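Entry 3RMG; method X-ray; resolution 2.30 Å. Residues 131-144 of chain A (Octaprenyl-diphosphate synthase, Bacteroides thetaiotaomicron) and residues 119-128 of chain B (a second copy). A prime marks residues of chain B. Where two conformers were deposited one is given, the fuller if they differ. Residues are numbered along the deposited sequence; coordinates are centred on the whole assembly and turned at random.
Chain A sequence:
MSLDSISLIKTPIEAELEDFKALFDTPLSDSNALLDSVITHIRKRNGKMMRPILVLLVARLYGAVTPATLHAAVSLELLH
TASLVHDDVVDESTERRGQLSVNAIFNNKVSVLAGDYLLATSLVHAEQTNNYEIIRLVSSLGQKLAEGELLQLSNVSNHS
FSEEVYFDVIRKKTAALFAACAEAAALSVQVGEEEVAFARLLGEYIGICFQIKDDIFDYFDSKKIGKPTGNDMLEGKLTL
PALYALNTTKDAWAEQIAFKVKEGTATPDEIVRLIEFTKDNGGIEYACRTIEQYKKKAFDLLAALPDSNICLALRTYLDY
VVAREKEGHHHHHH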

# COMPACT_ATOMS: atom_id res chain seq x y z
N ASN A 131 15.14 -8.10 -9.89
CA ASN A 131 15.00 -7.62 -11.26
C ASN A 131 14.29 -6.27 -11.30
O ASN A 131 13.15 -6.14 -10.85
CB ASN A 131 14.30 -8.68 -12.13
CG ASN A 131 14.20 -8.28 -13.60
OD1 ASN A 131 14.08 -7.10 -13.93
ND2 ASN A 131 14.23 -9.27 -14.48
N TYR A 132 14.98 -5.26 -11.84
CA TYR A 132 14.51 -3.87 -11.77
C TYR A 132 13.22 -3.65 -12.54
O TYR A 132 12.28 -2.98 -12.07
CB TYR A 132 15.58 -2.90 -12.31
CG TYR A 132 16.67 -2.58 -11.30
CD1 TYR A 132 16.38 -1.87 -10.13
CD2 TYR A 132 17.98 -2.97 -11.51
CE1 TYR A 132 17.36 -1.58 -9.20
CE2 TYR A 132 18.98 -2.68 -10.58
CZ TYR A 132 18.66 -1.99 -9.43
OH TYR A 132 19.64 -1.70 -8.51
N GLU A 133 13.19 -4.22 -13.74
CA GLU A 133 12.04 -4.09 -14.63
C GLU A 133 10.82 -4.65 -13.95
O GLU A 133 9.72 -4.08 -14.02
CB GLU A 133 12.32 -4.82 -15.92
CG GLU A 133 13.66 -4.40 -16.54
CD GLU A 133 13.68 -4.54 -18.04
OE1 GLU A 133 12.75 -4.03 -18.70
OE2 GLU A 133 14.64 -5.16 -18.55
N ILE A 134 11.01 -5.76 -13.24
CA ILE A 134 9.89 -6.39 -12.59
C ILE A 134 9.46 -5.51 -11.44
O ILE A 134 8.27 -5.34 -11.17
CB ILE A 134 10.25 -7.80 -12.09
CG1 ILE A 134 10.37 -8.75 -13.29
CG2 ILE A 134 9.23 -8.27 -11.11
CD1 ILE A 134 10.91 -10.14 -12.93
N ILE A 135 10.44 -4.92 -10.77
CA ILE A 135 10.15 -3.97 -9.71
C ILE A 135 9.41 -2.77 -10.30
O ILE A 135 8.39 -2.33 -9.79
CB ILE A 135 11.43 -3.55 -8.97
CG1 ILE A 135 12.02 -4.76 -8.23
CG2 ILE A 135 11.12 -2.42 -7.99
CD1 ILE A 135 13.37 -4.54 -7.59
N ARG A 136 9.92 -2.26 -11.41
CA ARG A 136 9.25 -1.18 -12.11
C ARG A 136 7.82 -1.59 -12.50
O ARG A 136 6.88 -0.82 -12.31
CB ARG A 136 10.05 -0.79 -13.36
CG ARG A 136 9.84 0.64 -13.80
CD ARG A 136 11.18 1.26 -14.20
NE ARG A 136 12.04 0.29 -14.88
CZ ARG A 136 13.37 0.34 -14.90
NH1 ARG A 136 14.00 1.33 -14.28
NH2 ARG A 136 14.06 -0.58 -15.54
N LEU A 137 7.66 -2.80 -13.03
CA LEU A 137 6.36 -3.25 -13.51
C LEU A 137 5.36 -3.32 -12.36
O LEU A 137 4.22 -2.86 -12.47
CB LEU A 137 6.48 -4.60 -14.23
CG LEU A 137 5.21 -5.41 -14.51
CD1 LEU A 137 5.44 -6.47 -15.56
CD2 LEU A 137 4.72 -6.08 -13.24
N VAL A 138 5.76 -3.91 -11.25
CA VAL A 138 4.82 -4.09 -10.16
C VAL A 138 4.48 -2.75 -9.54
O VAL A 138 3.32 -2.48 -9.20
CB VAL A 138 5.38 -4.99 -9.07
CG1 VAL A 138 4.43 -4.97 -7.88
CG2 VAL A 138 5.57 -6.40 -9.60
N SER A 139 5.49 -1.90 -9.36
CA SER A 139 5.21 -0.64 -8.70
C SER A 139 4.32 0.23 -9.60
O SER A 139 3.29 0.73 -9.15
CB SER A 139 6.48 0.09 -8.22
OG SER A 139 7.32 0.52 -9.29
N SER A 140 4.68 0.38 -10.87
CA SER A 140 3.86 1.23 -11.73
C SER A 140 2.44 0.69 -11.85
O SER A 140 1.48 1.45 -11.91
CB SER A 140 4.49 1.44 -13.10
OG SER A 140 4.52 0.23 -13.82
N LEU A 141 2.30 -0.63 -11.87
CA LEU A 141 0.97 -1.23 -11.89
C LEU A 141 0.21 -0.85 -10.64
O LEU A 141 -0.98 -0.52 -10.70
CB LEU A 141 1.04 -2.76 -12.00
CG LEU A 141 -0.31 -3.46 -11.94
CD1 LEU A 141 -1.07 -3.16 -13.21
CD2 LEU A 141 -0.18 -4.97 -11.75
N GLY A 142 0.88 -0.91 -9.49
CA GLY A 142 0.27 -0.47 -8.25
C GLY A 142 -0.28 0.94 -8.42
O GLY A 142 -1.42 1.23 -8.05
N GLN A 143 0.53 1.82 -9.00
CA GLN A 143 0.08 3.17 -9.30
C GLN A 143 -1.20 3.13 -10.14
O GLN A 143 -2.26 3.58 -9.70
CB GLN A 143 1.16 3.94 -10.05
CG GLN A 143 2.14 4.66 -9.18
CD GLN A 143 2.66 5.90 -9.85
OE1 GLN A 143 2.74 6.97 -9.23
NE2 GLN A 143 3.00 5.79 -11.12
N LYS A 144 -1.10 2.58 -11.35
CA LYS A 144 -2.25 2.51 -12.26
C LYS A 144 -3.55 2.10 -11.57
O LYS A 144 -4.54 2.83 -11.63
CB LYS A 144 -1.98 1.57 -13.44
CG LYS A 144 -3.19 1.40 -14.38
CD LYS A 144 -2.98 0.28 -15.40
CE LYS A 144 -1.90 0.63 -16.42
NZ LYS A 144 -1.24 -0.59 -16.99
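Chain B (119-128) LATSLVHAEQ

Chain B lies on chain A as one helix against another. Residues 132-144 of chain A are helical, and the helix continues later in the chain. The chain B stretch is helical, and its helix begins earlier in the chain. The two run in nearly opposite directions, with 153° between their N-to-C directions and a signed crossing angle of -153°. The axes approach to 8.1 Å. As chain A advances, chain B therefore runs backwards: Arg136 lies nearest Glu127′ (CA to CA 6.5 Å), Ser139 nearest Val124′ (CA to CA 5.6 Å) and Gln143 nearest Ala120′ (CA to CA 5.1 Å). The backbones draw closer along this series. The contact buries 461 Å², both sides summed.

Asn131 caps the chain A helix. Its OD1 accepts weak hydrogen bonds from Glu133 N at 3.0 Å and Ile134 N at 3.4 Å. It does not touch the chain B stretch.

Tyr132 begins the contact. Its CD1 is 4.2 Å from Glu127′ OE2. Glu133 points away, and Ile134 is out of reach.

Ile135 points toward chain B. Its CG2 packs 3.4 Å from Glu127′ CG, so the aliphatic part of the glutamate lies against the isoleucine. The carboxylate of the same residue reaches Arg136, whose NH1 forms a salt bridge with Glu127′ OE2 at 3.0 Å. The CA-to-CB bond of Arg136 points sideways, and the long side chain spans the remaining distance. Glu127′ thus meets Tyr132, Ile135 and Arg136, and Ser139 more loosely, and has more area covered than any other residue of either stretch.

Leu137 and Val138 make no contact. Ser139 points toward chain B, where its small side chain faces three residues. Its CB is 4.0 Å from Leu123′ CB, and its OG is 4.0 Å from Val124′ CG2 and 4.5 Å from Glu127′ CB. The hydroxyl is satisfied within its own helix: Ser139 OG donates to Ile135 O at 3.1 Å. The Leu123′ side chain is not modelled beyond CB, so its full contact cannot be described.

Ser140 points away and is only grazed, with its N 4.4 Å from Val124′ CG2. Its OG donates to Arg136 O at 3.0 Å. Leu141 also points away.

Gly142 has no side chain, and Ala120′ comes close to its backbone: Gly142 C is 3.6 Å from Ala120′ CB. The same methyl is 3.5 Å from Gln143 N. Two small residues meet here, where the helices come near.

Gln143 closes the contact. Its CA-to-CB bond points sideways, but the end of the side chain comes nearer to chain B. Its CG packs 3.6 Å from Val124′ CG2. Its OE1 lies 3.2 Å from Thr121′ OG1, although the hydroxyl proton has another acceptor within reach, so this hydrogen bond is not settled. Lys144 points away and makes no contact.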

# COMPACT_ATOMS: atom_id res chain seq x y z
N LEU B 119 1.08 5.50 -1.48
CA LEU B 119 1.82 4.28 -1.16
C LEU B 119 2.48 3.68 -2.40
O LEU B 119 3.66 3.29 -2.37
CB LEU B 119 0.85 3.27 -0.56
CG LEU B 119 1.40 2.13 0.29
CD1 LEU B 119 2.17 2.72 1.45
CD2 LEU B 119 0.22 1.31 0.78
N ALA B 120 1.72 3.58 -3.48
CA ALA B 120 2.25 3.00 -4.70
C ALA B 120 3.30 3.95 -5.30
O ALA B 120 4.35 3.51 -5.76
CB ALA B 120 1.13 2.72 -5.69
N THR B 121 3.01 5.25 -5.26
CA THR B 121 3.98 6.27 -5.67
C THR B 121 5.30 6.21 -4.86
O THR B 121 6.37 6.48 -5.40
CB THR B 121 3.38 7.68 -5.60
OG1 THR B 121 2.07 7.66 -6.18
CG2 THR B 121 4.25 8.68 -6.35
N SER B 122 5.21 5.84 -3.58
CA SER B 122 6.40 5.66 -2.76
C SER B 122 7.34 4.61 -3.34
O SER B 122 8.54 4.86 -3.52
CB SER B 122 6.01 5.27 -1.33
OG SER B 122 5.32 6.32 -0.70
N LEU B 123 6.79 3.42 -3.62
CA LEU B 123 7.57 2.32 -4.19
C LEU B 123 8.16 2.70 -5.55
O LEU B 123 9.26 2.24 -5.93
CB LEU B 123 6.71 1.06 -4.31
N VAL B 124 7.44 3.55 -6.27
CA VAL B 124 7.94 4.06 -7.56
C VAL B 124 9.22 4.87 -7.31
O VAL B 124 10.25 4.65 -7.94
CB VAL B 124 6.87 4.91 -8.30
CG1 VAL B 124 7.42 5.50 -9.60
CG2 VAL B 124 5.62 4.06 -8.56
N HIS B 125 9.17 5.79 -6.36
CA HIS B 125 10.39 6.55 -6.08
C HIS B 125 11.53 5.66 -5.55
O HIS B 125 12.70 5.87 -5.89
CB HIS B 125 10.09 7.75 -5.19
CG HIS B 125 9.51 8.90 -5.96
ND1 HIS B 125 10.27 9.69 -6.79
CD2 HIS B 125 8.24 9.36 -6.06
CE1 HIS B 125 9.49 10.60 -7.35
NE2 HIS B 125 8.26 10.42 -6.92
N ALA B 126 11.19 4.65 -4.76
CA ALA B 126 12.21 3.72 -4.27
C ALA B 126 12.92 2.98 -5.41
O ALA B 126 14.15 2.79 -5.40
CB ALA B 126 11.61 2.73 -3.30
N GLU B 127 12.14 2.56 -6.40
CA GLU B 127 12.73 1.91 -7.56
C GLU B 127 13.57 2.89 -8.38
O GLU B 127 14.67 2.57 -8.85
CB GLU B 127 11.63 1.26 -8.41
CG GLU B 127 12.17 0.44 -9.56
CD GLU B 127 12.55 1.30 -10.73
OE1 GLU B 127 11.80 2.29 -11.00
OE2 GLU B 127 13.58 0.99 -11.37
N GLN B 128 13.07 4.11 -8.55
CA GLN B 128 13.85 5.14 -9.24
C GLN B 128 15.20 5.48 -8.61
O GLN B 128 15.99 6.19 -9.22
CB GLN B 128 13.02 6.41 -9.40
CG GLN B 128 11.96 6.31 -10.46
CD GLN B 128 10.99 7.47 -10.42
OE1 GLN B 128 11.00 8.33 -11.30
NE2 GLN B 128 10.16 7.50 -9.39